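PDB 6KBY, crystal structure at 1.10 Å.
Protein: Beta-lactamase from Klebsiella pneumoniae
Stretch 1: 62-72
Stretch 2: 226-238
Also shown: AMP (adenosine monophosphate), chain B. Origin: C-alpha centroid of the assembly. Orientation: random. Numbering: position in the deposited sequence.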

ATOM      1  N   THR A  62      -9.422  11.471 -15.584  1.00  9.96           N
ATOM      2  CA  THR A  62      -8.426  12.353 -16.173  1.00 10.31           C
ATOM      3  C   THR A  62      -7.124  12.182 -15.404  1.00  9.87           C
ATOM      4  O   THR A  62      -7.049  11.437 -14.424  1.00  9.14           O
ATOM      5  CB  THR A  62      -8.840  13.827 -16.070  1.00 12.49           C
ATOM      6  OG1 THR A  62      -8.639  14.276 -14.723  1.00 12.02           O
ATOM      7  CG2 THR A  62     -10.298  14.026 -16.469  1.00 13.40           C
ATOM      8  N   GLU A  63      -6.100  12.922 -15.826  1.00 10.39           N
ATOM      9  CA  GLU A  63      -4.827  12.920 -15.117  1.00 11.15           C
ATOM     10  C   GLU A  63      -4.964  13.367 -13.665  1.00 10.08           C
ATOM     11  O   GLU A  63      -4.072  13.084 -12.856  1.00 10.65           O
ATOM     12  CB  GLU A  63      -3.837  13.839 -15.831  1.00 13.59           C
ATOM     13  CG  GLU A  63      -4.252  15.303 -15.818  1.00 19.50           C
ATOM     14  CD  GLU A  63      -3.252  16.200 -16.516  1.00 25.71           C
ATOM     15  OE1 GLU A  63      -3.684  17.131 -17.229  1.00 30.56           O
ATOM     16  OE2 GLU A  63      -2.033  15.974 -16.349  1.00 30.30           O
ATOM     17  N   ASN A  64      -6.046  14.063 -13.320  1.00 10.31           N
ATOM     18  CA  ASN A  64      -6.228  14.601 -11.979  1.00 10.26           C
ATOM     19  C   ASN A  64      -7.118  13.743 -11.092  1.00  9.19           C
ATOM     20  O   ASN A  64      -7.310  14.081  -9.920  1.00  9.14           O
ATOM     21  CB  ASN A  64      -6.790  16.024 -12.053  1.00 12.64           C
ATOM     22  CG  ASN A  64      -5.859  16.973 -12.767  1.00 16.42           C
ATOM     23  OD1 ASN A  64      -4.656  16.966 -12.529  1.00 18.27           O
ATOM     24  ND2 ASN A  64      -6.410  17.784 -13.660  1.00 23.18           N
ATOM     25  N   THR A  65      -7.653  12.641 -11.607  1.00  8.77           N
ATOM     26  CA  THR A  65      -8.632  11.875 -10.847  1.00  8.27           C
ATOM     27  C   THR A  65      -7.990  11.230  -9.630  1.00  7.78           C
ATOM     28  O   THR A  65      -6.959  10.556  -9.737  1.00  8.29           O
ATOM     29  CB  THR A  65      -9.258  10.792 -11.720  1.00  8.49           C
ATOM     30  OG1 THR A  65      -9.913  11.398 -12.838  1.00  8.94           O
ATOM     31  CG2 THR A  65     -10.268   9.975 -10.918  1.00  9.70           C
ATOM     32  N   LEU A  66      -8.631  11.414  -8.481  1.00  8.07           N
ATOM     33  CA  LEU A  66      -8.223  10.816  -7.221  1.00  8.04           C
ATOM     34  C   LEU A  66      -9.018   9.539  -6.996  1.00  7.75           C
ATOM     35  O   LEU A  66     -10.252   9.533  -7.110  1.00  8.54           O
ATOM     36  CB  LEU A  66      -8.489  11.784  -6.066  1.00  8.77           C
ATOM     37  CG  LEU A  66      -7.714  13.099  -6.129  1.00  9.20           C
ATOM     38  CD1 LEU A  66      -8.349  14.137  -5.220  1.00 10.44           C
ATOM     39  CD2 LEU A  66      -6.263  12.880  -5.748  1.00  9.29           C
ATOM     40  N   PHE A  67      -8.303   8.463  -6.670  1.00  7.62           N
ATOM     41  CA  PHE A  67      -8.904   7.191  -6.309  1.00  7.26           C
ATOM     42  C   PHE A  67      -8.557   6.877  -4.860  1.00  7.08           C
ATOM     43  O   PHE A  67      -7.466   7.207  -4.384  1.00  7.30           O
ATOM     44  CB  PHE A  67      -8.343   6.041  -7.166  1.00  7.16           C
ATOM     45  CG  PHE A  67      -8.695   6.111  -8.634  1.00  7.62           C
ATOM     46  CD1 PHE A  67      -7.992   6.937  -9.503  1.00  7.78           C
ATOM     47  CD2 PHE A  67      -9.686   5.293  -9.155  1.00  8.00           C
ATOM     48  CE1 PHE A  67      -8.302   6.970 -10.859  1.00  8.50           C
ATOM     49  CE2 PHE A  67     -10.001   5.323 -10.506  1.00  8.64           C
ATOM     50  CZ  PHE A  67      -9.306   6.160 -11.359  1.00  8.50           C
ATOM     51  N   GLU A  68      -9.479   6.219  -4.164  1.00  7.13           N
ATOM     52  CA  GLU A  68      -9.132   5.584  -2.902  1.00  7.67           C
ATOM     53  C   GLU A  68      -8.234   4.393  -3.186  1.00  7.13           C
ATOM     54  O   GLU A  68      -8.483   3.619  -4.115  1.00  8.12           O
ATOM     55  CB  GLU A  68     -10.394   5.097  -2.193  1.00  7.86           C
ATOM     56  CG  GLU A  68     -11.323   6.234  -1.821  1.00  9.06           C
ATOM     57  CD  GLU A  68     -12.683   5.798  -1.306  1.00  9.31           C
ATOM     58  OE1 GLU A  68     -12.919   4.588  -1.106  1.00  9.06           O
ATOM     59  OE2 GLU A  68     -13.532   6.689  -1.103  1.00  9.83           O
ATOM     60  N   VAL A  69      -7.191   4.235  -2.377  1.00  7.58           N
ATOM     61  CA  VAL A  69      -6.281   3.116  -2.551  1.00  7.66           C
ATOM     62  C   VAL A  69      -6.274   2.154  -1.377  1.00  7.63           C
ATOM     63  O   VAL A  69      -5.510   1.181  -1.397  1.00  8.15           O
ATOM     64  CB  VAL A  69      -4.860   3.571  -2.931  1.00  8.36           C
ATOM     65  CG1 VAL A  69      -4.913   4.339  -4.246  1.00 10.56           C
ATOM     66  CG2 VAL A  69      -4.245   4.422  -1.831  1.00  9.79           C
ATOM     67  N   GLY A  70      -7.132   2.359  -0.378  1.00  7.71           N
ATOM     68  CA  GLY A  70      -7.244   1.396   0.700  1.00  8.24           C
ATOM     69  C   GLY A  70      -5.891   1.035   1.281  1.00  8.48           C
ATOM     70  O   GLY A  70      -5.132   1.928   1.653  1.00  8.10           O
ATOM     71  N   SER A  71      -5.526  -0.251   1.291  1.00  9.50           N
ATOM     72  CA  SER A  71      -4.305  -0.691   1.974  1.00  9.39           C
ATOM     73  C   SER A  71      -2.997  -0.292   1.310  1.00  9.62           C
ATOM     74  O   SER A  71      -1.945  -0.528   1.918  1.00  9.51           O
ATOM     75  CB  SER A  71      -4.308  -2.193   2.184  1.00  9.95           C
ATOM     76  OG  SER A  71      -5.361  -2.529   3.056  1.00 10.65           O
ATOM     77  N   LEU A  72      -2.989   0.295   0.110  1.00  9.32           N
ATOM     78  CA  LEU A  72      -1.740   0.932  -0.287  1.00  9.22           C
ATOM     79  C   LEU A  72      -1.322   1.918   0.783  1.00  9.37           C
ATOM     80  O   LEU A  72      -0.126   2.162   0.965  1.00  9.69           O
ATOM     81  CB  LEU A  72      -1.857   1.630  -1.638  1.00  9.84           C
ATOM     82  CG  LEU A  72      -2.163   0.733  -2.834  1.00 13.08           C
ATOM     83  CD1 LEU A  72      -1.966   1.491  -4.133  1.00 11.80           C
ATOM     84  CD2 LEU A  72      -1.295  -0.499  -2.780  1.00 13.64           C
ATOM     85  N   GLU A 226      -4.036   5.522   8.920  1.00  7.82           N
ATOM     86  CA  GLU A 226      -2.858   4.668   8.837  1.00  8.05           C
ATOM     87  C   GLU A 226      -3.106   3.458   7.949  1.00  7.64           C
ATOM     88  O   GLU A 226      -2.229   3.060   7.170  1.00  8.95           O
ATOM     89  CB  GLU A 226      -2.515   4.171  10.240  1.00  8.76           C
ATOM     90  CG  GLU A 226      -1.885   5.183  11.177  1.00  9.41           C
ATOM     91  CD  GLU A 226      -2.858   6.053  11.953  1.00  9.76           C
ATOM     92  OE1 GLU A 226      -4.057   6.158  11.608  1.00 10.23           O
ATOM     93  OE2 GLU A 226      -2.378   6.657  12.946  1.00 11.84           O
ATOM     94  N   ALA A 227      -4.283   2.841   8.077  1.00  7.43           N
ATOM     95  CA  ALA A 227      -4.549   1.560   7.438  1.00  8.01           C
ATOM     96  C   ALA A 227      -5.146   1.679   6.046  1.00  7.99           C
ATOM     97  O   ALA A 227      -4.897   0.803   5.210  1.00  9.13           O
ATOM     98  CB  ALA A 227      -5.469   0.710   8.319  1.00  9.40           C
ATOM     99  N   TYR A 228      -5.932   2.731   5.781  1.00  7.16           N
ATOM    100  CA  TYR A 228      -6.686   2.750   4.522  1.00  8.18           C
ATOM    101  C   TYR A 228      -7.079   4.148   4.052  1.00  7.54           C
ATOM    102  O   TYR A 228      -7.968   4.237   3.203  1.00  8.82           O
ATOM    103  CB  TYR A 228      -7.945   1.859   4.630  1.00 10.04           C
ATOM    104  CG  TYR A 228      -8.859   2.204   5.804  1.00  9.70           C
ATOM    105  CD1 TYR A 228      -9.722   3.303   5.758  1.00 11.78           C
ATOM    106  CD2 TYR A 228      -8.843   1.442   6.967  1.00  9.52           C
ATOM    107  CE1 TYR A 228     -10.550   3.632   6.844  1.00 13.00           C
ATOM    108  CE2 TYR A 228      -9.673   1.756   8.053  1.00 11.45           C
ATOM    109  CZ  TYR A 228     -10.519   2.861   7.992  1.00 11.65           C
ATOM    110  OH  TYR A 228     -11.332   3.203   9.063  1.00 13.29           O
ATOM    111  N   GLY A 229      -6.452   5.224   4.518  1.00  7.64           N
ATOM    112  CA  GLY A 229      -6.991   6.553   4.281  1.00  8.22           C
ATOM    113  C   GLY A 229      -6.584   7.305   3.024  1.00  8.57           C
ATOM    114  O   GLY A 229      -7.186   8.347   2.753  1.00  9.70           O
ATOM    115  N   ILE A 230      -5.607   6.842   2.246  1.00  7.41           N
ATOM    116  CA  ILE A 230      -5.045   7.667   1.175  1.00  7.78           C
ATOM    117  C   ILE A 230      -5.980   7.728  -0.030  1.00  7.05           C
ATOM    118  O   ILE A 230      -6.500   6.699  -0.491  1.00  7.50           O
ATOM    119  CB  ILE A 230      -3.653   7.154   0.768  1.00  7.05           C
ATOM    120  CG1 ILE A 230      -2.647   7.333   1.913  1.00  8.65           C
ATOM    121  CG2 ILE A 230      -3.174   7.835  -0.508  1.00  8.55           C
ATOM    122  CD1 ILE A 230      -2.156   8.758   2.116  1.00  9.88           C
ATOM    123  N   LYS A 231      -6.156   8.940  -0.568  1.00  7.32           N
ATOM    124  CA  LYS A 231      -6.720   9.181  -1.890  1.00  7.49           C
ATOM    125  C   LYS A 231      -5.634   9.852  -2.719  1.00  7.39           C
ATOM    126  O   LYS A 231      -4.974  10.776  -2.233  1.00  8.38           O
ATOM    127  CB  LYS A 231      -7.940  10.110  -1.809  1.00  7.92           C
ATOM    128  CG  LYS A 231      -9.123   9.564  -1.013  1.00 12.93           C
ATOM    129  CD  LYS A 231      -8.987   9.924   0.477  1.00 13.88           C
ATOM    130  CE  LYS A 231      -9.898   9.133   1.369  1.00 18.13           C
ATOM    131  NZ  LYS A 231      -9.601   9.626   2.721  1.00 11.74           N
ATOM    132  N   THR A 232      -5.437   9.395  -3.956  1.00  7.36           N
ATOM    133  CA  THR A 232      -4.276   9.837  -4.721  1.00  7.21           C
ATOM    134  C   THR A 232      -4.513   9.588  -6.208  1.00  7.01           C
ATOM    135  O   THR A 232      -5.472   8.923  -6.605  1.00  7.52           O
ATOM    136  CB  THR A 232      -3.014   9.134  -4.208  1.00  7.80           C
ATOM    137  OG1 THR A 232      -1.864   9.633  -4.890  1.00  8.15           O
ATOM    138  CG2 THR A 232      -3.113   7.640  -4.415  1.00  8.94           C
ATOM    139  N   THR A 233      -3.625  10.145  -7.024  1.00  7.48           N
ATOM    140  CA  THR A 233      -3.654   9.943  -8.466  1.00  7.85           C
ATOM    141  C   THR A 233      -2.660   8.857  -8.859  1.00  7.41           C
ATOM    142  O   THR A 233      -1.698   8.567  -8.141  1.00  7.20           O
ATOM    143  CB  THR A 233      -3.289  11.225  -9.220  1.00  8.60           C
ATOM    144  OG1 THR A 233      -1.919  11.539  -8.951  1.00  8.37           O
ATOM    145  CG2 THR A 233      -4.186  12.391  -8.810  1.00  9.06           C
ATOM    146  N   SER A 234      -2.886   8.276 -10.037  1.00  7.73           N
ATOM    147  CA  SER A 234      -1.922   7.308 -10.546  1.00  7.58           C
ATOM    148  C   SER A 234      -0.561   7.950 -10.788  1.00  7.65           C
ATOM    149  O   SER A 234       0.473   7.301 -10.600  1.00  7.81           O
ATOM    150  CB  SER A 234      -2.448   6.662 -11.823  1.00  7.92           C
ATOM    151  OG  SER A 234      -2.586   7.629 -12.846  1.00  8.56           O
ATOM    152  N   SER A 235      -0.535   9.229 -11.174  1.00  7.88           N
ATOM    153  CA  SER A 235       0.740   9.907 -11.391  1.00  8.44           C
ATOM    154  C   SER A 235       1.515  10.082 -10.091  1.00  6.86           C
ATOM    155  O   SER A 235       2.736   9.886 -10.060  1.00  7.54           O
ATOM    156  CB  SER A 235       0.496  11.253 -12.066  1.00  9.08           C
ATOM    157  OG  SER A 235       0.010  11.068 -13.386  1.00 12.70           O
ATOM    158  N   ASP A 236       0.831  10.468  -9.012  1.00  7.42           N
ATOM    159  CA  ASP A 236       1.518  10.563  -7.725  1.00  7.54           C
ATOM    160  C   ASP A 236       2.031   9.204  -7.273  1.00  7.37           C
ATOM    161  O   ASP A 236       3.140   9.099  -6.740  1.00  7.35           O
ATOM    162  CB  ASP A 236       0.604  11.156  -6.651  1.00  8.25           C
ATOM    163  CG  ASP A 236       0.719  12.668  -6.539  1.00  8.04           C
ATOM    164  OD1 ASP A 236       1.195  13.323  -7.494  1.00 10.55           O
ATOM    165  OD2 ASP A 236       0.305  13.206  -5.486  1.00  9.53           O
ATOM    166  N   LEU A 237       1.230   8.152  -7.453  1.00  7.71           N
ATOM    167  CA  LEU A 237       1.708   6.832  -7.059  1.00  7.76           C
ATOM    168  C   LEU A 237       2.840   6.348  -7.947  1.00  7.39           C
ATOM    169  O   LEU A 237       3.723   5.630  -7.472  1.00  7.52           O
ATOM    170  CB  LEU A 237       0.574   5.818  -7.035  1.00  7.51           C
ATOM    171  CG  LEU A 237      -0.351   5.933  -5.831  1.00  8.24           C
ATOM    172  CD1 LEU A 237      -1.510   4.955  -5.978  1.00  8.36           C
ATOM    173  CD2 LEU A 237       0.392   5.692  -4.517  1.00  8.62           C
ATOM    174  N   LEU A 238       2.847   6.722  -9.227  1.00  7.00           N
ATOM    175  CA  LEU A 238       3.995   6.351 -10.046  1.00  7.25           C
ATOM    176  C   LEU A 238       5.254   7.053  -9.557  1.00  6.97           C
ATOM    177  O   LEU A 238       6.342   6.465  -9.563  1.00  7.63           O
ATOM    178  CB  LEU A 238       3.735   6.635 -11.523  1.00  8.53           C
ATOM    179  CG  LEU A 238       4.715   5.953 -12.487  1.00  8.97           C
ATOM    180  CD1 LEU A 238       4.573   4.434 -12.431  1.00  9.86           C
ATOM    181  CD2 LEU A 238       4.524   6.465 -13.905  1.00  9.46           C
TER
HETATM  182  P   AMP B 401      -6.558  -3.335   2.473  1.00 11.05           P
HETATM  183  O1P AMP B 401      -7.089  -2.609   1.275  1.00 10.25           O
HETATM  184  O2P AMP B 401      -6.086  -4.754   2.303  1.00 13.01           O
HETATM  185  O5' AMP B 401      -7.601  -3.246   3.667  1.00 11.88           O
HETATM  186  C5' AMP B 401      -8.196  -2.003   4.009  1.00 14.31           C
HETATM  187  C4' AMP B 401      -9.653  -1.957   3.629  1.00 14.03           C
HETATM  188  O4' AMP B 401     -10.414  -2.860   4.476  1.00 15.46           O
HETATM  189  C3' AMP B 401     -10.331  -0.606   3.815  1.00 14.95           C
HETATM  190  O3' AMP B 401     -10.109   0.280   2.733  1.00 14.78           O
HETATM  191  C2' AMP B 401     -11.789  -0.982   4.023  1.00 16.26           C
HETATM  192  O2' AMP B 401     -12.410  -1.299   2.785  1.00 16.55           O
HETATM  193  C1' AMP B 401     -11.646  -2.268   4.834  1.00 16.13           C
HETATM  194  N9  AMP B 401     -11.618  -1.998   6.284  1.00 17.82           N
HETATM  195  C8  AMP B 401     -10.548  -2.155   7.096  1.00 16.63           C
HETATM  196  N7  AMP B 401     -10.854  -1.823   8.378  1.00 16.41           N
HETATM  197  C5  AMP B 401     -12.147  -1.440   8.391  1.00 17.37           C
HETATM  198  C6  AMP B 401     -13.101  -0.966   9.416  1.00 18.77           C
HETATM  199  N6  AMP B 401     -12.721  -0.828  10.708  1.00 19.70           N
HETATM  200  N1  AMP B 401     -14.361  -0.670   9.017  1.00 22.17           N
HETATM  201  C2  AMP B 401     -14.748  -0.801   7.732  1.00 22.85           C
HETATM  202  N3  AMP B 401     -13.932  -1.228   6.749  1.00 21.90           N
HETATM  203  C4  AMP B 401     -12.644  -1.558   7.012  1.00 18.45           C
HETATM  204  O   HOH W   1      -2.579  10.722 -12.816  1.00  9.51           O
HETATM  205  O   HOH W   2      -5.397   8.795 -11.298  1.00  8.49           O
HETATM  206  O   HOH W   3      -8.372   4.903   0.548  1.00  7.97           O

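What forms the apolar centre? Val-69 does, its two methyls reaching different partners: CG2 lies 3.8 Å from Ile-230 CG2, while CG1 sits 3.8 Å from Thr-232 CG2 and 3.9 Å from Leu-237 CD1. Leu-72 joins through its tip, CD1 standing 4.0 Å from Leu-237 CD1. Branched, uncharged side chains suit this buried place.

How do the backbones pair around it? They run antiparallel. Phe-67 N donates to Thr-232 O (2.9 Å) and Thr-232 N returns a bond to Phe-67 O (3.0 Å); Val-69 N then donates to Ile-230 O (3.2 Å). Phe-67 and Thr-232 share one face of the sheet. On the other, Glu-68 CG and Lys-231 CG pass at 4.1 Å, and Lys-231 NZ leads away to bond Gly-229 O at 2.7 Å.

What closes the end near the ligand? Water 3 accepts from Gly-70 N (3.0 Å) and donates to Tyr-228 O and Ile-230 O (both 2.8 Å). Gly-70 has positive phi, which favours glycine, and a CB there would crowd AMP O1P. Next door, Ser-71 OG is bonded covalently to AMP P (1.6 Å).

What marks the opposite, polar edge? Waters replace direct bonds: water 1 links Glu-63 O (2.8 Å) to Ser-235 N (3.0 Å), and water 2 links Thr-65 O (2.8 Å) to Ser-234 N (2.9 Å). Thr-233 caps the helix, its OG1 accepting from Asp-236 N (3.0 Å), while its CG2 packs 3.7 Å from Leu-66 CD2.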